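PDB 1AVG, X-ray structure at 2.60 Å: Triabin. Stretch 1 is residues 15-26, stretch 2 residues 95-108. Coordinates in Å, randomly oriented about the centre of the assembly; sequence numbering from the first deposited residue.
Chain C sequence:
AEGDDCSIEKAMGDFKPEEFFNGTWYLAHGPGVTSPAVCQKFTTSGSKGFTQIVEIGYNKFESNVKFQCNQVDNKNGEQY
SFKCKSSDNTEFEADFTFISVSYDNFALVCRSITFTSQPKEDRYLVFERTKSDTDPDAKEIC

Stretch 1, residues 15-26: FKPEEFFNGTWY
Stretch 2 95-108: DFTFISVSYDNFAL

How do the two backbones run where they meet? Residues 17-20 form a short helix, with Lys16 at its N-cap, and Phe21 (phi/psi -75/69) is the first residue to leave it; Trp25 lies in the strand that follows. In the other stretch, a strand reaches Phe98, the chain turns a corner at Ser100, and a type I turn from Ser102 to Asn105 leads into the strand of Phe106 to Leu108. The turn is closed by Asn105 N to Ser102 O, 2.8 Å. The CA atoms of Phe15 and Phe98 are 7.6 Å apart, those of Phe20 and Tyr103 5.6 Å, and those of Trp25 and Phe106 8.4 Å, so both chains advance in the same order through the contact.

What does Phe98 do among the aromatic rings? Its CA-to-CB bond points toward the first stretch, and with chi1 m (-62°) and chi2 86° its ring stacks face-to-face on that of Phe15 (chi1 t, chi2 64°), with centroids 4.0 Å apart and planes at 17°; Phe15 CE2 lies 3.5 Å from Phe98 CD1. The same ring turns its edge to the face of Phe20 (chi1 t, chi2 -82°), where Phe20 CE2 is 3.7 Å from Phe98 CE2 and the planes meet at 64°. Phe21 (chi1 m, chi2 -69°) brings CZ to 3.8 Å from Phe98 CZ. One ring thus touches three.

How is Tyr103 held? Its CA-to-CB bond points sideways, but chi1 m (-43°) and chi2 -70° carry the ring in beside the helix, and it has the largest covered area of any residue here. Lys16 N donates a nearly straight hydrogen bond (167°) to Tyr103 OH at 2.9 Å, the only one between the stretches. Glu19 (chi1 m, chi2 t) lays its CB over one face of the Tyr103 ring, 3.8 Å from the centroid, while Phe15 CE1 approaches the ring edge at 3.5 Å from Tyr103 CE1.

Which packing completes the contact? Val101 (chi1 p, 37°) places CG1 3.6 Å from Phe15 CD1, and Ala107 CB lies 4.1 Å from Phe20 CE2, near that ring's plane. The CA-to-CB bond of Trp25 points toward the second stretch, and with chi1 m and chi2 100° the far end of its indole meets mainly backbone of the turn: Trp25 CH2 is 3.6 Å from Tyr103 O, and Trp25 CZ3 is 3.9 Å from Asn105 O. Its indole is tethered within its own stretch by Trp25 NE1 donating to Phe20 O, 3.0 Å, which links the strand to the helix end.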

# COMPACT_ATOMS: atom_id res chain seq x y z
N PHE C 15 10.01 20.05 5.79
CA PHE C 15 11.08 19.32 6.46
C PHE C 15 11.82 20.17 7.49
O PHE C 15 12.36 21.22 7.16
CB PHE C 15 12.06 18.76 5.42
CG PHE C 15 13.13 17.87 6.00
CD1 PHE C 15 12.80 16.67 6.61
CD2 PHE C 15 14.47 18.24 5.94
CE1 PHE C 15 13.78 15.84 7.14
CE2 PHE C 15 15.46 17.42 6.48
CZ PHE C 15 15.11 16.22 7.08
N LYS C 16 11.83 19.71 8.73
CA LYS C 16 12.53 20.41 9.79
C LYS C 16 13.84 19.64 10.00
O LYS C 16 13.91 18.69 10.79
CB LYS C 16 11.69 20.43 11.07
N PRO C 17 14.92 20.09 9.33
CA PRO C 17 16.26 19.49 9.37
C PRO C 17 16.81 19.10 10.73
O PRO C 17 17.48 18.08 10.85
CB PRO C 17 17.12 20.56 8.68
CG PRO C 17 16.39 21.82 8.97
CD PRO C 17 14.98 21.41 8.69
N GLU C 18 16.51 19.87 11.76
CA GLU C 18 17.04 19.53 13.08
C GLU C 18 16.31 18.42 13.82
O GLU C 18 16.80 17.92 14.83
CB GLU C 18 17.20 20.77 13.95
CG GLU C 18 18.37 20.65 14.95
CD GLU C 18 19.69 20.22 14.30
OE1 GLU C 18 20.03 20.72 13.20
OE2 GLU C 18 20.40 19.38 14.90
N GLU C 19 15.11 18.06 13.35
CA GLU C 19 14.39 16.97 13.99
C GLU C 19 14.96 15.69 13.39
O GLU C 19 14.96 14.64 14.02
CB GLU C 19 12.88 17.05 13.71
CG GLU C 19 12.11 17.94 14.68
CD GLU C 19 10.60 17.77 14.56
OE1 GLU C 19 10.02 18.23 13.55
OE2 GLU C 19 10.00 17.18 15.48
N PHE C 20 15.46 15.81 12.16
CA PHE C 20 16.05 14.67 11.51
C PHE C 20 17.50 14.49 11.91
O PHE C 20 17.90 13.41 12.33
CB PHE C 20 15.97 14.78 9.99
CG PHE C 20 16.57 13.60 9.29
CD1 PHE C 20 17.96 13.51 9.09
CD2 PHE C 20 15.78 12.52 8.91
CE1 PHE C 20 18.53 12.38 8.53
CE2 PHE C 20 16.35 11.39 8.34
CZ PHE C 20 17.73 11.32 8.16
N PHE C 21 18.31 15.53 11.71
CA PHE C 21 19.73 15.45 12.06
C PHE C 21 19.92 15.55 13.56
O PHE C 21 20.47 16.52 14.09
CB PHE C 21 20.55 16.49 11.31
CG PHE C 21 20.55 16.29 9.84
CD1 PHE C 21 21.20 15.19 9.29
CD2 PHE C 21 19.86 17.15 9.01
CE1 PHE C 21 21.16 14.96 7.92
CE2 PHE C 21 19.82 16.93 7.64
CZ PHE C 21 20.47 15.83 7.09
N ASN C 22 19.48 14.49 14.22
CA ASN C 22 19.56 14.37 15.66
C ASN C 22 19.30 12.90 15.93
O ASN C 22 18.35 12.33 15.39
CB ASN C 22 18.47 15.23 16.31
CG ASN C 22 18.43 15.08 17.82
OD1 ASN C 22 19.47 15.01 18.48
ND2 ASN C 22 17.23 15.05 18.38
N GLY C 23 20.18 12.27 16.69
CA GLY C 23 19.99 10.87 17.02
C GLY C 23 20.64 9.86 16.08
O GLY C 23 21.63 10.15 15.39
N THR C 24 20.07 8.66 16.06
CA THR C 24 20.57 7.57 15.24
C THR C 24 19.49 7.02 14.31
O THR C 24 18.34 6.83 14.71
CB THR C 24 21.11 6.42 16.13
OG1 THR C 24 22.08 6.94 17.06
CG2 THR C 24 21.74 5.33 15.28
N TRP C 25 19.87 6.79 13.06
CA TRP C 25 19.00 6.23 12.05
C TRP C 25 19.75 5.02 11.51
O TRP C 25 20.97 5.07 11.37
CB TRP C 25 18.79 7.20 10.89
CG TRP C 25 17.97 8.41 11.22
CD1 TRP C 25 18.43 9.66 11.51
CD2 TRP C 25 16.54 8.51 11.19
NE1 TRP C 25 17.38 10.54 11.65
CE2 TRP C 25 16.20 9.85 11.46
CE3 TRP C 25 15.50 7.59 10.96
CZ2 TRP C 25 14.88 10.30 11.49
CZ3 TRP C 25 14.19 8.04 11.00
CH2 TRP C 25 13.89 9.38 11.26
N TYR C 26 19.03 3.94 11.27
CA TYR C 26 19.63 2.73 10.73
C TYR C 26 19.13 2.60 9.30
O TYR C 26 17.96 2.82 9.02
CB TYR C 26 19.21 1.52 11.56
CG TYR C 26 19.84 1.49 12.92
CD1 TYR C 26 19.26 2.14 14.00
CD2 TYR C 26 21.01 0.77 13.14
CE1 TYR C 26 19.83 2.08 15.27
CE2 TYR C 26 21.59 0.70 14.40
CZ TYR C 26 20.99 1.36 15.46
OH TYR C 26 21.55 1.24 16.72
N ASP C 95 24.28 13.58 -1.18
CA ASP C 95 23.23 14.59 -1.22
C ASP C 95 21.92 13.91 -0.85
O ASP C 95 21.67 12.79 -1.31
CB ASP C 95 23.13 15.20 -2.63
CG ASP C 95 24.45 15.80 -3.10
OD1 ASP C 95 25.22 16.31 -2.25
OD2 ASP C 95 24.74 15.76 -4.31
N PHE C 96 21.15 14.52 0.04
CA PHE C 96 19.86 13.97 0.47
C PHE C 96 18.67 14.82 0.02
O PHE C 96 18.65 16.03 0.29
CB PHE C 96 19.77 13.89 1.99
CG PHE C 96 20.82 13.04 2.64
CD1 PHE C 96 21.35 11.93 1.99
CD2 PHE C 96 21.27 13.35 3.92
CE1 PHE C 96 22.31 11.14 2.61
CE2 PHE C 96 22.22 12.57 4.55
CZ PHE C 96 22.75 11.46 3.90
N THR C 97 17.70 14.21 -0.65
CA THR C 97 16.48 14.89 -1.07
C THR C 97 15.40 14.17 -0.27
O THR C 97 15.09 13.01 -0.55
CB THR C 97 16.19 14.71 -2.58
OG1 THR C 97 17.24 15.30 -3.35
CG2 THR C 97 14.87 15.37 -2.95
N PHE C 98 14.90 14.80 0.78
CA PHE C 98 13.91 14.16 1.61
C PHE C 98 12.54 14.16 0.94
O PHE C 98 12.00 15.22 0.64
CB PHE C 98 13.87 14.82 2.98
CG PHE C 98 15.16 14.70 3.73
CD1 PHE C 98 16.18 15.63 3.55
CD2 PHE C 98 15.37 13.63 4.60
CE1 PHE C 98 17.41 15.49 4.21
CE2 PHE C 98 16.59 13.49 5.27
CZ PHE C 98 17.62 14.42 5.07
N ILE C 99 12.00 12.97 0.72
CA ILE C 99 10.70 12.78 0.08
C ILE C 99 9.54 12.78 1.10
O ILE C 99 8.60 13.57 1.00
CB ILE C 99 10.64 11.43 -0.71
CG1 ILE C 99 11.94 11.17 -1.48
CG2 ILE C 99 9.45 11.41 -1.65
CD1 ILE C 99 12.26 12.16 -2.57
N SER C 100 9.63 11.90 2.09
CA SER C 100 8.61 11.73 3.12
C SER C 100 9.33 11.27 4.37
O SER C 100 10.15 10.36 4.31
CB SER C 100 7.62 10.64 2.69
OG SER C 100 6.73 10.27 3.73
N VAL C 101 8.99 11.85 5.51
CA VAL C 101 9.65 11.50 6.75
C VAL C 101 8.85 11.75 8.02
O VAL C 101 8.11 12.72 8.12
CB VAL C 101 11.07 12.21 6.87
CG1 VAL C 101 11.02 13.61 6.31
CG2 VAL C 101 11.56 12.27 8.32
N SER C 102 8.94 10.80 8.94
CA SER C 102 8.31 10.93 10.23
C SER C 102 9.55 10.82 11.09
O SER C 102 10.10 9.73 11.27
CB SER C 102 7.35 9.78 10.49
OG SER C 102 7.96 8.54 10.23
N TYR C 103 10.01 11.95 11.58
CA TYR C 103 11.22 12.03 12.40
C TYR C 103 11.34 11.03 13.55
O TYR C 103 12.40 10.93 14.16
CB TYR C 103 11.38 13.45 12.94
CG TYR C 103 11.10 14.52 11.92
CD1 TYR C 103 11.96 14.73 10.85
CD2 TYR C 103 9.95 15.29 11.99
CE1 TYR C 103 11.68 15.68 9.88
CE2 TYR C 103 9.65 16.24 11.03
CZ TYR C 103 10.52 16.43 9.97
OH TYR C 103 10.21 17.36 9.01
N ASP C 104 10.28 10.29 13.85
CA ASP C 104 10.33 9.33 14.94
C ASP C 104 10.05 7.90 14.50
O ASP C 104 10.00 6.99 15.33
CB ASP C 104 9.33 9.72 16.04
CG ASP C 104 7.89 9.77 15.54
OD1 ASP C 104 7.66 10.13 14.36
OD2 ASP C 104 6.98 9.47 16.34
N ASN C 105 9.91 7.70 13.20
CA ASN C 105 9.61 6.38 12.67
C ASN C 105 10.54 6.00 11.51
O ASN C 105 11.51 5.27 11.70
CB ASN C 105 8.14 6.34 12.24
CG ASN C 105 7.70 4.97 11.78
OD1 ASN C 105 8.24 3.94 12.18
ND2 ASN C 105 6.69 4.96 10.91
N PHE C 106 10.25 6.51 10.31
CA PHE C 106 11.08 6.21 9.15
C PHE C 106 11.08 7.39 8.19
O PHE C 106 10.28 8.31 8.33
CB PHE C 106 10.60 4.93 8.44
CG PHE C 106 9.36 5.11 7.60
CD1 PHE C 106 9.45 5.54 6.27
CD2 PHE C 106 8.10 4.85 8.12
CE1 PHE C 106 8.32 5.71 5.49
CE2 PHE C 106 6.96 5.01 7.34
CZ PHE C 106 7.08 5.44 6.02
N ALA C 107 11.97 7.36 7.21
CA ALA C 107 12.07 8.43 6.23
C ALA C 107 12.51 7.91 4.89
O ALA C 107 13.49 7.17 4.81
CB ALA C 107 13.07 9.47 6.72
N LEU C 108 11.77 8.26 3.85
CA LEU C 108 12.08 7.87 2.49
C LEU C 108 12.94 9.03 1.99
O LEU C 108 12.59 10.19 2.20
CB LEU C 108 10.79 7.74 1.67
CG LEU C 108 10.75 6.98 0.34
CD1 LEU C 108 10.31 7.90 -0.78
CD2 LEU C 108 12.09 6.31 0.01